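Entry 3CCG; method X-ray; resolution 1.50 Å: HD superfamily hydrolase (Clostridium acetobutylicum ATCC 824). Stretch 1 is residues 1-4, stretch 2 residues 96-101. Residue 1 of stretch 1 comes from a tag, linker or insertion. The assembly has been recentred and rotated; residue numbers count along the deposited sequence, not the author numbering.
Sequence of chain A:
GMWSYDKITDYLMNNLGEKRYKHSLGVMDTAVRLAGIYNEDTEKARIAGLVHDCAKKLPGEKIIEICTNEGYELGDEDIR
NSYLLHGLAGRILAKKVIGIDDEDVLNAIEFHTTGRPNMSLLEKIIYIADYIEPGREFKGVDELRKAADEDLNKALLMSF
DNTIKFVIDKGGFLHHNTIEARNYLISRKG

Stretch 1 (1-4) GMWS
Stretch 2 (96-101) KVIGID

Stretch 1 is an extended N-terminal tail without regular secondary structure: phi/psi is -79/137 at Met-2, -65/152 at Trp-3 and -67/156 at Ser-4, the last an N-cap residue (chi1 68°, p) preceding a helix. Stretch 2 carries the last part of a helix, with a wider pi-type turn over 96-98, and leaves helical geometry at Gly-99 (83/25) before Ile-100 extends (-83/120). The CA atoms of Met-2 and Gly-99 lie 4.1 Å apart and those of Trp-3 and Ile-98 5.5 Å, so the register runs antiparallel. Together the stretches bury 320 Å².

One direct hydrogen bond fixes this register: Trp-3 N donates to Ile-98 O at 2.9 Å, nearly linear at 165°. The same acceptor receives a CA-H...O contact from Met-2 CA to Ile-98 O (3.4 Å, 145° at H). A water adds a bridge, donating to Gly-1 O at 2.7 Å and to Val-97 O at 2.9 Å; Gly-1 itself derives from a tag. By contrast, Trp-3 NE1 approaches Val-97 O at 3.4 Å, but the poor angle rules out a hydrogen bond.

The close backbone approach depends on glycine. An ideal CB on Gly-99 would lie 2.4 Å from Gly-1 O and 3.0 Å from Met-2 CA, and positive phi would also jam it against the preceding carbonyl.

Apolar packing centres on Trp-3 (chi1 -69°, m; chi2 -10°). Ile-98 CA sits 4.2 Å from the centroid of the Trp-3 five-membered ring, 17° off the normal, a CH-pi contact over the face. Trp-3 CH2 meets Val-97 CG1 (chi1 171°, t) at 3.5 Å, and Trp-3 CE3 meets Ile-98 CG1 (m, t) at 4.0 Å. Selenomethionine Met-2, extended as t, t, t, brings its CE to 3.8 Å from CG1 of Ile-100 (m, t).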

# COMPACT_ATOMS: atom_id res chain seq x y z
N GLY A 1 -14.93 -23.94 27.90
CA GLY A 1 -15.03 -24.82 26.71
C GLY A 1 -15.75 -24.08 25.58
O GLY A 1 -16.20 -22.94 25.79
N MSE A 2 -15.86 -24.69 24.41
CA MSE A 2 -16.56 -24.03 23.29
C MSE A 2 -18.07 -24.09 23.35
O MSE A 2 -18.66 -25.14 23.62
CB MSE A 2 -16.14 -24.57 21.95
CG MSE A 2 -16.60 -23.62 20.79
SE MSE A 2 -16.03 -24.34 19.20
CE MSE A 2 -17.24 -23.69 17.96
N TRP A 3 -18.70 -22.96 23.05
CA TRP A 3 -20.13 -22.89 23.06
C TRP A 3 -20.78 -23.76 22.02
O TRP A 3 -20.20 -24.03 20.96
CB TRP A 3 -20.66 -21.48 22.79
CG TRP A 3 -20.40 -20.50 23.85
CD1 TRP A 3 -19.92 -20.76 25.10
CD2 TRP A 3 -20.72 -19.10 23.83
NE1 TRP A 3 -19.87 -19.60 25.84
CE2 TRP A 3 -20.37 -18.57 25.09
CE3 TRP A 3 -21.27 -18.24 22.87
CZ2 TRP A 3 -20.53 -17.23 25.42
CZ3 TRP A 3 -21.41 -16.90 23.19
CH2 TRP A 3 -21.06 -16.42 24.48
N SER A 4 -22.01 -24.20 22.33
CA SER A 4 -22.81 -24.92 21.40
C SER A 4 -23.21 -24.02 20.23
O SER A 4 -23.22 -22.79 20.34
CB SER A 4 -24.13 -25.40 22.06
OG SER A 4 -24.99 -24.30 22.36
N LYS A 96 -11.96 -15.86 23.47
CA LYS A 96 -12.16 -15.66 24.89
C LYS A 96 -13.56 -15.78 25.38
O LYS A 96 -13.79 -16.08 26.56
CB LYS A 96 -11.63 -14.29 25.34
CG LYS A 96 -10.21 -14.04 25.10
CD LYS A 96 -9.31 -14.95 25.88
CE LYS A 96 -7.88 -14.57 25.63
NZ LYS A 96 -6.99 -15.23 26.60
N VAL A 97 -14.52 -15.53 24.51
CA VAL A 97 -15.92 -15.57 24.88
C VAL A 97 -16.58 -16.87 24.37
O VAL A 97 -17.17 -17.63 25.15
CB VAL A 97 -16.69 -14.34 24.36
CG1 VAL A 97 -18.19 -14.50 24.55
CG2 VAL A 97 -16.15 -13.12 25.08
N ILE A 98 -16.40 -17.17 23.09
CA ILE A 98 -17.05 -18.33 22.47
C ILE A 98 -16.27 -19.63 22.75
O ILE A 98 -16.88 -20.71 22.73
CB ILE A 98 -17.30 -18.11 20.97
CG1 ILE A 98 -18.14 -16.84 20.75
CG2 ILE A 98 -17.97 -19.34 20.35
CD1 ILE A 98 -18.32 -16.43 19.27
N GLY A 99 -14.99 -19.51 23.03
CA GLY A 99 -14.16 -20.68 23.30
C GLY A 99 -13.60 -21.42 22.12
O GLY A 99 -13.32 -22.63 22.22
N ILE A 100 -13.45 -20.75 20.99
CA ILE A 100 -12.86 -21.30 19.79
C ILE A 100 -11.34 -21.22 19.87
O ILE A 100 -10.77 -20.15 20.01
CB ILE A 100 -13.34 -20.55 18.49
CG1 ILE A 100 -14.83 -20.78 18.34
CG2 ILE A 100 -12.53 -20.99 17.29
CD1 ILE A 100 -15.55 -19.77 17.39
N ASP A 101 -10.66 -22.37 19.82
CA ASP A 101 -9.20 -22.40 19.90
C ASP A 101 -8.44 -22.68 18.62
O ASP A 101 -7.21 -22.47 18.59
CB ASP A 101 -8.79 -23.48 20.92
CG ASP A 101 -9.19 -23.13 22.29
OD1 ASP A 101 -9.11 -21.92 22.64
OD2 ASP A 101 -9.56 -24.08 23.03
O HOH W 1 -16.46 -20.24 26.12